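Local coordinates for protein lactate dehydrogenase, adjacent gene encodes predicted malate dehydrogenase (Cryptosporidium parvum, PDB 4ND2) that probably catalyses the NAD-dependent interconversion of (S)-lactate and pyruvate as a four-chain L-lactate dehydrogenase of the LDH/MDH superfamily, at residues D102-A105 against E106-K110; G13-G16 against G17-Y21; G191-P194 against L195-I199; F157-H161 against F162-A166; K297-G300 against E301-E305. All coordinates share one frame; numbering follows the deposited sequence.

Interaction 1: residues D102-A105 against E106-K110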
loop_
_atom_site.group_PDB
_atom_site.type_symbol
_atom_site.label_atom_id
_atom_site.label_comp_id
_atom_site.label_asym_id
_atom_site.label_seq_id
_atom_site.Cartn_x
_atom_site.Cartn_y
_atom_site.Cartn_z
ATOM N N ASP A 102 0.583 -35.091 -12.391
ATOM C CA ASP A 102 -0.505 -35.928 -12.917
ATOM C C ASP A 102 -1.707 -35.868 -11.982
ATOM O O ASP A 102 -2.839 -35.682 -12.426
ATOM C CB ASP A 102 -0.072 -37.393 -13.067
ATOM C CG ASP A 102 0.995 -37.593 -14.122
ATOM O OD1 ASP A 102 1.760 -38.572 -14.002
ATOM O OD2 ASP A 102 1.077 -36.785 -15.070
ATOM N N SER A 103 -1.449 -36.029 -10.687
ATOM C CA SER A 103 -2.499 -35.981 -9.671
ATOM C C SER A 103 -3.101 -34.578 -9.550
ATOM O O SER A 103 -4.321 -34.427 -9.492
ATOM C CB SER A 103 -1.950 -36.444 -8.317
ATOM O OG SER A 103 -2.964 -36.464 -7.331
ATOM N N VAL A 104 -2.248 -33.555 -9.532
ATOM C CA VAL A 104 -2.723 -32.169 -9.448
ATOM C C VAL A 104 -3.614 -31.827 -10.643
ATOM O O VAL A 104 -4.637 -31.159 -10.491
ATOM C CB VAL A 104 -1.557 -31.154 -9.362
ATOM C CG1 VAL A 104 -2.084 -29.723 -9.353
ATOM C CG2 VAL A 104 -0.716 -31.398 -8.116
ATOM N N ALA A 105 -3.224 -32.297 -11.824
ATOM C CA ALA A 105 -3.990 -32.062 -13.049
ATOM C C ALA A 105 -5.405 -32.630 -12.968
ATOM O O ALA A 105 -6.345 -32.017 -13.471
ATOM C CB ALA A 105 -3.261 -32.649 -14.245
ATOM N N GLU A 106 -5.554 -33.793 -12.337
ATOM C CA GLU A 106 -6.873 -34.399 -12.156
ATOM C C GLU A 106 -7.745 -33.572 -11.213
ATOM O O GLU A 106 -8.943 -33.426 -11.446
ATOM C CB GLU A 106 -6.754 -35.842 -11.645
ATOM C CG GLU A 106 -6.113 -36.807 -12.639
ATOM C CD GLU A 106 -6.835 -36.864 -13.976
ATOM O OE1 GLU A 106 -8.080 -36.756 -14.001
ATOM O OE2 GLU A 106 -6.154 -37.021 -15.012
ATOM N N GLY A 107 -7.144 -33.031 -10.156
ATOM C CA GLY A 107 -7.861 -32.152 -9.233
ATOM C C GLY A 107 -8.350 -30.877 -9.900
ATOM O O GLY A 107 -9.519 -30.507 -9.766
ATOM N N VAL A 108 -7.454 -30.214 -10.626
ATOM C CA VAL A 108 -7.778 -28.963 -11.318
ATOM C C VAL A 108 -8.825 -29.193 -12.409
ATOM O O VAL A 108 -9.784 -28.431 -12.524
ATOM C CB VAL A 108 -6.515 -28.312 -11.932
ATOM C CG1 VAL A 108 -6.881 -27.140 -12.837
ATOM C CG2 VAL A 108 -5.565 -27.861 -10.832
ATOM N N LYS A 109 -8.635 -30.243 -13.202
ATOM C CA LYS A 109 -9.572 -30.578 -14.275
ATOM C C LYS A 109 -10.987 -30.816 -13.743
ATOM O O LYS A 109 -11.966 -30.441 -14.387
ATOM C CB LYS A 109 -9.080 -31.812 -15.041
ATOM C CG LYS A 109 -9.844 -32.111 -16.321
ATOM C CD LYS A 109 -9.202 -33.266 -17.073
ATOM C CE LYS A 109 -9.878 -33.500 -18.413
ATOM N NZ LYS A 109 -9.148 -34.517 -19.220
ATOM N N LYS A 110 -11.090 -31.421 -12.561
ATOM C CA LYS A 110 -12.390 -31.726 -11.967
ATOM C C LYS A 110 -13.053 -30.515 -11.311
ATOM O O LYS A 110 -14.253 -30.308 -11.476
ATOM C CB LYS A 110 -12.262 -32.854 -10.938
ATOM C CG LYS A 110 -13.589 -33.280 -10.329
ATOM C CD LYS A 110 -13.452 -34.549 -9.504
ATOM C CE LYS A 110 -14.802 -35.000 -8.967
ATOM N NZ LYS A 110 -14.676 -36.201 -8.098
#
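Val104 and Val108 meet one turn apart on helix 94-111 because both keep CG1 anti to the backbone N (chi1 177° and 171°), which lays CG2 of Val108 beside its own N and over the preceding turn. The helix is the crossover of a beta-alpha-beta unit in the Rossmann-type NAD-binding domain, joining strands 75-78 and 116-119. CG2 of Val108 stands 3.4 Å from Val104 O and 4.2 Å from Val104 CG1, a loose apolar contact on the buried side of the helix. This side faces the sheet: Val104 packs on Ile78 and Val108 on Val76. The backbone here is regular, with Val108 N bonded to Val104 O at 3.0 Å and Lys109 N to Ala105 O at 2.9 Å. Earlier in the turn the ladder is slacker, since Glu106 N makes two weak bonds, to Asp102 O and to Ser103 O. Ala105, packed on Phe131 and Val134 of helix 124-135, marks a second covered side. Asp102 bonds His130 of that helix and forms a salt bridge with Arg99 of its own. Glu106 belongs to the exposed surface. Its chain bends at chi2 (-57°), and what touches the preceding turn is its aliphatic part: CG of Glu106 lies 3.5 Å from Asp102 O, and CB of Glu106 lies 3.5 Å from Ser103 O.

Interaction 2: residues G13-G16 against G17-Y21. With A3D (3-acetylpyridine adenine dinucleotide), chain C.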
loop_
_atom_site.group_PDB
_atom_site.type_symbol
_atom_site.label_atom_id
_atom_site.label_comp_id
_atom_site.label_asym_id
_atom_site.label_seq_id
_atom_site.Cartn_x
_atom_site.Cartn_y
_atom_site.Cartn_z
ATOM N N GLY A 13 4.400 -25.939 1.444
ATOM C CA GLY A 13 5.745 -25.912 2.000
ATOM C C GLY A 13 6.287 -24.496 2.063
ATOM O O GLY A 13 5.537 -23.542 2.276
ATOM N N GLN A 14 7.594 -24.362 1.864
ATOM C CA GLN A 14 8.278 -23.076 2.017
ATOM C C GLN A 14 7.668 -21.995 1.127
ATOM O O GLN A 14 7.306 -20.924 1.605
ATOM C CB GLN A 14 9.770 -23.222 1.703
ATOM C CG GLN A 14 10.552 -24.079 2.689
ATOM C CD GLN A 14 10.779 -23.384 4.018
ATOM O OE1 GLN A 14 9.854 -23.232 4.815
ATOM N NE2 GLN A 14 12.017 -22.966 4.269
ATOM N N ILE A 15 7.540 -22.288 -0.162
ATOM C CA ILE A 15 7.000 -21.317 -1.117
ATOM C C ILE A 15 5.504 -21.103 -0.919
ATOM O O ILE A 15 5.044 -19.964 -0.881
ATOM C CB ILE A 15 7.280 -21.742 -2.570
ATOM C CG1 ILE A 15 8.781 -21.643 -2.835
ATOM C CG2 ILE A 15 6.520 -20.857 -3.553
ATOM C CD1 ILE A 15 9.227 -22.303 -4.113
ATOM N N GLY A 16 4.761 -22.199 -0.792
ATOM C CA GLY A 16 3.313 -22.149 -0.629
ATOM C C GLY A 16 2.853 -21.271 0.516
ATOM O O GLY A 16 1.924 -20.476 0.362
ATOM N N GLY A 17 3.505 -21.408 1.666
ATOM C CA GLY A 17 3.169 -20.610 2.841
ATOM C C GLY A 17 3.427 -19.129 2.637
ATOM O O GLY A 17 2.613 -18.296 3.032
ATOM N N ASN A 18 4.559 -18.800 2.016
ATOM C CA ASN A 18 4.883 -17.407 1.699
ATOM C C ASN A 18 3.882 -16.774 0.741
ATOM O O ASN A 18 3.514 -15.616 0.912
ATOM C CB ASN A 18 6.290 -17.288 1.106
ATOM C CG ASN A 18 7.368 -17.206 2.165
ATOM O OD1 ASN A 18 7.095 -16.996 3.347
ATOM N ND2 ASN A 18 8.613 -17.348 1.737
ATOM N N ILE A 19 3.445 -17.528 -0.263
ATOM C CA ILE A 19 2.443 -17.024 -1.203
ATOM C C ILE A 19 1.165 -16.640 -0.458
ATOM O O ILE A 19 0.634 -15.544 -0.643
ATOM C CB ILE A 19 2.115 -18.053 -2.304
ATOM C CG1 ILE A 19 3.309 -18.208 -3.251
ATOM C CG2 ILE A 19 0.880 -17.628 -3.087
ATOM C CD1 ILE A 19 3.185 -19.369 -4.215
ATOM N N ALA A 20 0.678 -17.544 0.386
ATOM C CA ALA A 20 -0.540 -17.297 1.162
ATOM C C ALA A 20 -0.406 -16.048 2.034
ATOM O O ALA A 20 -1.332 -15.240 2.125
ATOM C CB ALA A 20 -0.870 -18.509 2.019
ATOM N N TYR A 21 0.762 -15.907 2.657
ATOM C CA TYR A 21 1.095 -14.787 3.538
ATOM C C TYR A 21 0.980 -13.450 2.806
ATOM O O TYR A 21 0.340 -12.513 3.290
ATOM C CB TYR A 21 2.534 -14.988 4.036
ATOM C CG TYR A 21 3.008 -14.185 5.231
ATOM C CD1 TYR A 21 2.159 -13.863 6.289
ATOM C CD2 TYR A 21 4.349 -13.820 5.339
ATOM C CE1 TYR A 21 2.624 -13.163 7.390
ATOM C CE2 TYR A 21 4.823 -13.124 6.437
ATOM C CZ TYR A 21 3.959 -12.801 7.461
ATOM O OH TYR A 21 4.438 -12.114 8.556
HETATM P PA A3D C . 8.893 -27.788 0.076
HETATM O O1A A3D C . 9.105 -26.805 1.194
HETATM O O2A A3D C . 9.491 -29.166 0.181
HETATM O O5B A3D C . 7.317 -27.947 -0.164
HETATM C C5B A3D C . 6.769 -28.936 -1.027
HETATM C C4B A3D C . 5.376 -29.266 -0.514
HETATM O O4B A3D C . 4.676 -30.058 -1.475
HETATM C C3B A3D C . 5.406 -30.065 0.789
HETATM O O3B A3D C . 4.707 -29.375 1.830
HETATM C C2B A3D C . 4.735 -31.382 0.445
HETATM O O2B A3D C . 3.939 -31.923 1.503
HETATM C C1B A3D C . 3.891 -31.007 -0.758
HETATM N N9A A3D C . 3.517 -32.163 -1.599
HETATM C C8A A3D C . 4.248 -33.258 -1.883
HETATM N N7A A3D C . 3.547 -34.094 -2.689
HETATM C C5A A3D C . 2.351 -33.531 -2.922
HETATM C C6A A3D C . 1.135 -33.875 -3.685
HETATM N N6A A3D C . 1.055 -35.033 -4.385
HETATM N N1A A3D C . 0.110 -32.990 -3.661
HETATM C C2A A3D C . 0.164 -31.831 -2.974
HETATM N N3A A3D C . 1.241 -31.461 -2.258
HETATM C C4A A3D C . 2.339 -32.254 -2.200
HETATM O O3 A3D C . 9.393 -27.180 -1.334
HETATM P PN A3D C . 9.438 -25.606 -1.705
HETATM O O1N A3D C . 10.686 -25.013 -1.113
HETATM O O2N A3D C . 8.106 -24.971 -1.413
HETATM O O5D A3D C . 9.601 -25.683 -3.301
HETATM C C5D A3D C . 8.532 -26.210 -4.080
HETATM C C4D A3D C . 8.947 -26.428 -5.531
HETATM O O4D A3D C . 9.232 -25.170 -6.153
HETATM C C3D A3D C . 10.203 -27.282 -5.686
HETATM O O3D A3D C . 10.021 -28.219 -6.748
HETATM C C2D A3D C . 11.283 -26.296 -6.066
HETATM O O2D A3D C . 12.324 -26.860 -6.870
HETATM C C1D A3D C . 10.476 -25.273 -6.846
HETATM N N1N A3D C . 11.126 -23.970 -6.966
HETATM C C2N A3D C . 11.164 -23.394 -8.178
HETATM C C3N A3D C . 11.767 -22.158 -8.359
HETATM C C7N A3D C . 11.807 -21.514 -9.712
HETATM O O7N A3D C . 12.406 -20.464 -9.828
HETATM C C8N A3D C . 11.113 -22.146 -10.879
HETATM C C4N A3D C . 12.331 -21.514 -7.266
HETATM C C5N A3D C . 12.276 -22.125 -6.022
HETATM C C6N A3D C . 11.665 -23.365 -5.898
#
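Gln14 and Ile15 open helix 14-26 behind Gly13 at the N-cap, and the first full turn closes with Gly17 N bonded to Gly13 O at 3.0 Å; a weak Asn18 N to Gln14 O bond comes next, then Ile19 N to Ile15 O. This is the glycine-rich turn of the Rossmann fold, between strand 6-10 and its helix. Ile15 sends its two branches different ways. CG2, anti to the backbone N (chi1 of CG1 -68°), reaches CD1 of Ile19 at 3.7 Å, while CD1 of Ile15 lies against the cofactor analogue's pyridine ring. Ile120 packs on both isoleucines. Gly13 CA comes within 3.4 Å of the cofactor's O5B, a closeness that its lack of a side chain permits. Two nearly straight bonds then grip the pyrophosphate: Gln14 N to O1A at 2.9 Å (176°) and Ile15 N to O2N at 3.0 Å. Of these two amides, one goes to each phosphate, and the positive end of the helix dipole probably helps to stabilise their negative charge.

Interaction 3: residues G191-P194 against L195-I199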
loop_
_atom_site.group_PDB
_atom_site.type_symbol
_atom_site.label_atom_id
_atom_site.label_comp_id
_atom_site.label_asym_id
_atom_site.label_seq_id
_atom_site.Cartn_x
_atom_site.Cartn_y
_atom_site.Cartn_z
ATOM N N GLY A 191 17.454 3.479 -16.685
ATOM C CA GLY A 191 16.839 4.784 -16.908
ATOM C C GLY A 191 16.856 5.231 -18.361
ATOM O O GLY A 191 16.859 6.431 -18.641
ATOM N N GLY A 192 16.861 4.269 -19.284
ATOM C CA GLY A 192 16.933 4.556 -20.717
ATOM C C GLY A 192 18.322 4.424 -21.332
ATOM O O GLY A 192 18.450 4.412 -22.554
ATOM N N VAL A 193 19.356 4.324 -20.499
ATOM C CA VAL A 193 20.741 4.242 -20.976
ATOM C C VAL A 193 21.169 2.781 -21.167
ATOM O O VAL A 193 21.077 1.988 -20.229
ATOM C CB VAL A 193 21.715 4.912 -19.985
ATOM C CG1 VAL A 193 23.144 4.858 -20.514
ATOM C CG2 VAL A 193 21.301 6.353 -19.717
ATOM N N PRO A 194 21.646 2.428 -22.363
ATOM C CA PRO A 194 22.080 1.052 -22.625
ATOM C C PRO A 194 23.470 0.743 -22.064
ATOM O O PRO A 194 24.256 1.659 -21.813
ATOM C CB PRO A 194 22.081 0.975 -24.153
ATOM C CG PRO A 194 22.388 2.364 -24.591
ATOM C CD PRO A 194 21.769 3.274 -23.567
ATOM N N LEU A 195 23.769 -0.540 -21.873
ATOM C CA LEU A 195 25.066 -0.952 -21.325
ATOM C C LEU A 195 26.244 -0.496 -22.192
ATOM O O LEU A 195 27.311 -0.177 -21.667
ATOM C CB LEU A 195 25.122 -2.472 -21.128
ATOM C CG LEU A 195 24.301 -3.039 -19.967
ATOM C CD1 LEU A 195 24.293 -4.559 -20.023
ATOM C CD2 LEU A 195 24.835 -2.556 -18.625
ATOM N N SER A 196 26.045 -0.465 -23.509
ATOM C CA SER A 196 27.076 0.009 -24.438
ATOM C C SER A 196 27.546 1.426 -24.103
ATOM O O SER A 196 28.734 1.729 -24.228
ATOM C CB SER A 196 26.577 -0.050 -25.886
ATOM O OG SER A 196 25.431 0.763 -26.075
ATOM N N SER A 197 26.621 2.284 -23.669
ATOM C CA SER A 197 26.966 3.653 -23.271
ATOM C C SER A 197 27.774 3.669 -21.981
ATOM O O SER A 197 28.761 4.397 -21.876
ATOM C CB SER A 197 25.714 4.518 -23.099
ATOM O OG SER A 197 25.071 4.735 -24.342
ATOM N N PHE A 198 27.356 2.870 -21.001
ATOM C CA PHE A 198 28.072 2.782 -19.730
ATOM C C PHE A 198 29.498 2.251 -19.913
ATOM O O PHE A 198 30.405 2.646 -19.180
ATOM C CB PHE A 198 27.306 1.907 -18.727
ATOM C CG PHE A 198 26.057 2.553 -18.187
ATOM C CD1 PHE A 198 24.803 2.040 -18.488
ATOM C CD2 PHE A 198 26.137 3.676 -17.371
ATOM C CE1 PHE A 198 23.654 2.629 -17.986
ATOM C CE2 PHE A 198 24.990 4.272 -16.869
ATOM C CZ PHE A 198 23.748 3.748 -17.177
ATOM N N ILE A 199 29.688 1.357 -20.882
ATOM C CA ILE A 199 31.028 0.860 -21.222
ATOM C C ILE A 199 31.901 1.998 -21.759
ATOM O O ILE A 199 33.030 2.175 -21.309
ATOM C CB ILE A 199 30.974 -0.310 -22.234
ATOM C CG1 ILE A 199 30.367 -1.550 -21.570
ATOM C CG2 ILE A 199 32.370 -0.639 -22.761
ATOM C CD1 ILE A 199 29.905 -2.613 -22.543
#
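A short, weakly bonded edge strand at about 193-194, outermost of its antiparallel sheet within the chain, passes into helix 195-200 with Pro194 at the N-cap. Val193 lays its CG1 over one face of the Phe198 ring, 3.7 Å from the centroid and offset toward the rim, as a CH-pi contact. With CG1 anti to the backbone N (chi1 -178°), this methyl is the branch placed over the ring; the closest ring atom, Phe198 CE1, is 3.4 Å from Val193 CG1. The same methyl also meets Ser197 CB at 3.7 Å. Within the alpha/beta C-terminal domain of the LDH family, this turn lies against the end of helix 147-162, where the Phe162 ring meets that of Phe198, and Leu195 packs on Ile209 of helix 206-227. Pro194 O receives two weak bonds that start the helix, from Ser197 N at 3.1 Å and from Phe198 N at 3.4 Å. The proline ring, through CG of Pro194, lies 3.6 Å from Ser197 OG and 3.7 Å from Ser196 OG. Glu288 and Asp290 of a third subunit pack on Val193 and Ser197 respectively.

Interaction 4: residues F157-H161 against F162-A166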
loop_
_atom_site.group_PDB
_atom_site.type_symbol
_atom_site.label_atom_id
_atom_site.label_comp_id
_atom_site.label_asym_id
_atom_site.label_seq_id
_atom_site.Cartn_x
_atom_site.Cartn_y
_atom_site.Cartn_z
ATOM N N PHE A 157 21.270 -7.337 -9.791
ATOM C CA PHE A 157 22.728 -7.356 -9.887
ATOM C C PHE A 157 23.257 -6.167 -10.688
ATOM O O PHE A 157 24.271 -5.580 -10.325
ATOM C CB PHE A 157 23.223 -8.675 -10.492
ATOM C CG PHE A 157 22.841 -9.902 -9.698
ATOM C CD1 PHE A 157 22.687 -9.853 -8.313
ATOM C CD2 PHE A 157 22.660 -11.119 -10.338
ATOM C CE1 PHE A 157 22.342 -10.987 -7.595
ATOM C CE2 PHE A 157 22.323 -12.257 -9.621
ATOM C CZ PHE A 157 22.161 -12.189 -8.251
ATOM N N ILE A 158 22.558 -5.807 -11.760
ATOM C CA ILE A 158 22.897 -4.609 -12.532
ATOM C C ILE A 158 22.733 -3.370 -11.654
ATOM O O ILE A 158 23.615 -2.509 -11.614
ATOM C CB ILE A 158 22.013 -4.469 -13.787
ATOM C CG1 ILE A 158 22.293 -5.616 -14.763
ATOM C CG2 ILE A 158 22.260 -3.125 -14.472
ATOM C CD1 ILE A 158 21.183 -5.859 -15.763
ATOM N N ALA A 159 21.604 -3.297 -10.950
ATOM C CA ALA A 159 21.297 -2.164 -10.075
ATOM C C ALA A 159 22.329 -1.998 -8.965
ATOM O O ALA A 159 22.707 -0.874 -8.624
ATOM C CB ALA A 159 19.907 -2.323 -9.476
ATOM N N GLN A 160 22.783 -3.119 -8.410
ATOM C CA GLN A 160 23.783 -3.099 -7.342
ATOM C C GLN A 160 25.145 -2.606 -7.835
ATOM O O GLN A 160 25.882 -1.971 -7.080
ATOM C CB GLN A 160 23.905 -4.478 -6.680
ATOM C CG GLN A 160 22.747 -4.778 -5.735
ATOM C CD GLN A 160 22.756 -6.192 -5.178
ATOM O OE1 GLN A 160 23.183 -7.139 -5.841
ATOM N NE2 GLN A 160 22.261 -6.344 -3.956
ATOM N N HIS A 161 25.479 -2.892 -9.093
ATOM C CA HIS A 161 26.710 -2.363 -9.678
ATOM C C HIS A 161 26.657 -0.836 -9.765
ATOM O O HIS A 161 27.553 -0.155 -9.274
ATOM C CB HIS A 161 26.981 -2.951 -11.067
ATOM C CG HIS A 161 28.125 -2.294 -11.773
ATOM N ND1 HIS A 161 29.440 -2.622 -11.523
ATOM C CD2 HIS A 161 28.154 -1.297 -12.689
ATOM C CE1 HIS A 161 30.229 -1.864 -12.264
ATOM N NE2 HIS A 161 29.474 -1.052 -12.981
ATOM N N PHE A 162 25.599 -0.310 -10.378
ATOM C CA PHE A 162 25.462 1.134 -10.597
ATOM C C PHE A 162 24.999 1.917 -9.364
ATOM O O PHE A 162 25.070 3.145 -9.352
ATOM C CB PHE A 162 24.510 1.411 -11.764
ATOM C CG PHE A 162 25.054 0.994 -13.100
ATOM C CD1 PHE A 162 26.070 1.722 -13.704
ATOM C CD2 PHE A 162 24.551 -0.121 -13.757
ATOM C CE1 PHE A 162 26.576 1.342 -14.938
ATOM C CE2 PHE A 162 25.050 -0.504 -14.990
ATOM C CZ PHE A 162 26.065 0.229 -15.582
ATOM N N GLY A 163 24.522 1.213 -8.338
ATOM C CA GLY A 163 24.022 1.857 -7.123
ATOM C C GLY A 163 22.736 2.633 -7.353
ATOM O O GLY A 163 22.583 3.747 -6.856
ATOM N N VAL A 164 21.812 2.034 -8.103
ATOM C CA VAL A 164 20.530 2.659 -8.432
ATOM C C VAL A 164 19.351 1.754 -8.067
ATOM O O VAL A 164 19.516 0.556 -7.836
ATOM C CB VAL A 164 20.425 3.016 -9.933
ATOM C CG1 VAL A 164 21.515 4.002 -10.326
ATOM C CG2 VAL A 164 20.486 1.769 -10.810
ATOM N N ASN A 165 18.163 2.348 -8.032
ATOM C CA ASN A 165 16.919 1.617 -7.813
ATOM C C ASN A 165 16.729 0.550 -8.894
ATOM O O ASN A 165 16.683 0.869 -10.084
ATOM C CB ASN A 165 15.747 2.603 -7.823
ATOM C CG ASN A 165 14.408 1.941 -7.564
ATOM O OD1 ASN A 165 14.328 0.751 -7.260
ATOM N ND2 ASN A 165 13.341 2.720 -7.684
ATOM N N ALA A 166 16.620 -0.709 -8.474
ATOM C CA ALA A 166 16.460 -1.832 -9.407
ATOM C C ALA A 166 15.199 -1.717 -10.259
ATOM O O ALA A 166 15.162 -2.219 -11.383
ATOM C CB ALA A 166 16.468 -3.154 -8.656
#
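Phe162, the last residue of helix 147-162, takes the edge of the His161 ring against its face: CD2 of His161 stands 3.6 Å above the plane, over the ring centre. The T-shaped pair has planes at 88° and centroids of the His161 and Phe162 rings 4.8 Å apart. With chi1 at 172°, the imidazole swings beside the carbonyl carbon and CD2 comes over the neighbouring ring, while NE2 bonds Leu203 O. Ile158 CG2 meets the edge of the Phe162 ring, 3.8 Å from CD2 of Phe162. Ala159 serves the outgoing loop. Its O takes Val164 N at 3.1 Å and, more weakly, Gly163 N, as the chain turns through the positive phi of Gly163, a glycine C-cap in the alpha/beta C-terminal domain. The loop then folds back, putting Ala166 CA tightly against Ala159 CB at 3.5 Å. Around this helix end, Ile158 packs on Ile212 of helix 206-227 and on strand 169-174, Phe162 and Val164 lie on Val190 of strand 189-190, and Ala166 touches Val53 of a second subunit.

Interaction 5: residues K297-G300 against E301-E305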
loop_
_atom_site.group_PDB
_atom_site.type_symbol
_atom_site.label_atom_id
_atom_site.label_comp_id
_atom_site.label_asym_id
_atom_site.label_seq_id
_atom_site.Cartn_x
_atom_site.Cartn_y
_atom_site.Cartn_z
ATOM N N LYS A 297 21.902 -17.678 -30.767
ATOM C CA LYS A 297 22.582 -18.969 -30.655
ATOM C C LYS A 297 22.460 -19.537 -29.240
ATOM O O LYS A 297 22.211 -20.730 -29.063
ATOM C CB LYS A 297 24.058 -18.842 -31.043
ATOM C CG LYS A 297 24.827 -20.156 -30.993
ATOM C CD LYS A 297 26.262 -19.987 -31.464
ATOM C CE LYS A 297 26.999 -21.317 -31.462
ATOM N NZ LYS A 297 28.300 -21.241 -32.183
ATOM N N LEU A 298 22.647 -18.684 -28.238
ATOM C CA LEU A 298 22.486 -19.099 -26.845
ATOM C C LEU A 298 21.049 -19.541 -26.557
ATOM O O LEU A 298 20.837 -20.516 -25.838
ATOM C CB LEU A 298 22.911 -17.980 -25.892
ATOM C CG LEU A 298 24.407 -17.643 -25.906
ATOM C CD1 LEU A 298 24.662 -16.329 -25.191
ATOM C CD2 LEU A 298 25.239 -18.756 -25.289
ATOM N N LEU A 299 20.071 -18.841 -27.131
ATOM C CA LEU A 299 18.665 -19.234 -26.997
ATOM C C LEU A 299 18.405 -20.586 -27.666
ATOM O O LEU A 299 17.626 -21.395 -27.155
ATOM C CB LEU A 299 17.734 -18.167 -27.584
ATOM C CG LEU A 299 16.224 -18.429 -27.486
ATOM C CD1 LEU A 299 15.796 -18.679 -26.046
ATOM C CD2 LEU A 299 15.442 -17.267 -28.081
ATOM N N GLY A 300 19.053 -20.819 -28.807
ATOM C CA GLY A 300 18.993 -22.114 -29.483
ATOM C C GLY A 300 19.500 -23.246 -28.606
ATOM O O GLY A 300 18.894 -24.315 -28.550
ATOM N N GLU A 301 20.609 -23.003 -27.913
ATOM C CA GLU A 301 21.182 -23.985 -26.992
ATOM C C GLU A 301 20.269 -24.239 -25.786
ATOM O O GLU A 301 20.194 -25.363 -25.289
ATOM C CB GLU A 301 22.577 -23.544 -26.538
ATOM C CG GLU A 301 23.612 -23.614 -27.656
ATOM C CD GLU A 301 24.939 -22.957 -27.313
ATOM O OE1 GLU A 301 25.113 -22.479 -26.173
ATOM O OE2 GLU A 301 25.819 -22.919 -28.200
ATOM N N SER A 302 19.575 -23.199 -25.328
ATOM C CA SER A 302 18.601 -23.334 -24.243
ATOM C C SER A 302 17.431 -24.211 -24.675
ATOM O O SER A 302 16.996 -25.087 -23.926
ATOM C CB SER A 302 18.078 -21.960 -23.811
ATOM O OG SER A 302 17.234 -22.069 -22.677
ATOM N N ILE A 303 16.933 -23.972 -25.885
ATOM C CA ILE A 303 15.847 -24.769 -26.460
ATOM C C ILE A 303 16.234 -26.252 -26.534
ATOM O O ILE A 303 15.424 -27.117 -26.200
ATOM C CB ILE A 303 15.440 -24.238 -27.857
ATOM C CG1 ILE A 303 14.742 -22.879 -27.722
ATOM C CG2 ILE A 303 14.526 -25.221 -28.581
ATOM C CD1 ILE A 303 14.785 -22.040 -28.983
ATOM N N ASN A 304 17.463 -26.535 -26.965
ATOM C CA ASN A 304 17.978 -27.911 -27.003
ATOM C C ASN A 304 17.969 -28.546 -25.614
ATOM O O ASN A 304 17.608 -29.713 -25.458
ATOM C CB ASN A 304 19.413 -27.954 -27.547
ATOM C CG ASN A 304 19.513 -27.524 -29.001
ATOM O OD1 ASN A 304 18.531 -27.533 -29.743
ATOM N ND2 ASN A 304 20.721 -27.151 -29.417
ATOM N N GLU A 305 18.376 -27.763 -24.617
ATOM C CA GLU A 305 18.381 -28.192 -23.217
ATOM C C GLU A 305 16.971 -28.579 -22.753
ATOM O O GLU A 305 16.788 -29.598 -22.083
ATOM C CB GLU A 305 18.935 -27.068 -22.336
ATOM C CG GLU A 305 19.571 -27.518 -21.035
ATOM C CD GLU A 305 20.249 -26.369 -20.307
ATOM O OE1 GLU A 305 19.563 -25.644 -19.556
ATOM O OE2 GLU A 305 21.471 -26.186 -20.491
#
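Glu301 and Lys297, one turn apart on helix 293-314, form no salt bridge: Lys297 NZ and Glu301 OE2 are 5.0 Å apart. Any attraction between the two opposite charges is therefore probably modest. What does touch is carbon against oxygen. The extended lysine chain passes obliquely, its CE 3.8 Å from Glu301 OE2, and on the other carboxylate oxygen, OE1 of Glu301, lies CD2 of Leu298, also at 3.8 Å. Glu301 CG, anti to the carbonyl carbon (chi1 -70°), rests over the preceding turn, 3.5 Å from Lys297 O.

The contact between apolar side chains is on the side facing strand 270-279, where CG of Leu299 and CD1 of Ile303 are 4.2 Å apart and the two side chains cross at a slant. CD1 of Ile303 also comes 3.4 Å from Leu299 O. Leu299 packs on Tyr265 and Leu291, and Ile303 on Ile270 and Met272 of that strand.

The backbone bonds are four: Glu301 N to Lys297 O, Ser302 N to Leu298 O, Ile303 N to Leu299 O, and Asn304 N to Gly300 O at 3.1 Å.

Ser302 OG and Glu305 OE1 bond Gly176 N and Gly180 N, which flank His177, the predicted proton acceptor, in sequence. The arrangement is that of the long C-terminal helix of the LDH-family domain, one side laid on a sheet and the loop bearing the active-site histidine.

How the interactions relate
Interactions 1 and 2 belong to the NAD-binding domain and interactions 3, 4 and 5 to the C-terminal one. Interaction 2 is the most buried and the one that meets the cofactor analogue directly, through backbone amides; interaction 1, its centre about 21 Å away, is a crossover helix with one exposed side. Interactions 3 and 4 touch, Phe198 CD2 lying 3.4 Å from Phe162 CE1, so a helix start and a helix end share aromatic packing, and both reach a third subunit. Interaction 5 stands apart, nearest atoms about 13 Å from interaction 3, mixing a charged outer side with an apolar inner one. Interactions 2 and 4 both touch the second subunit.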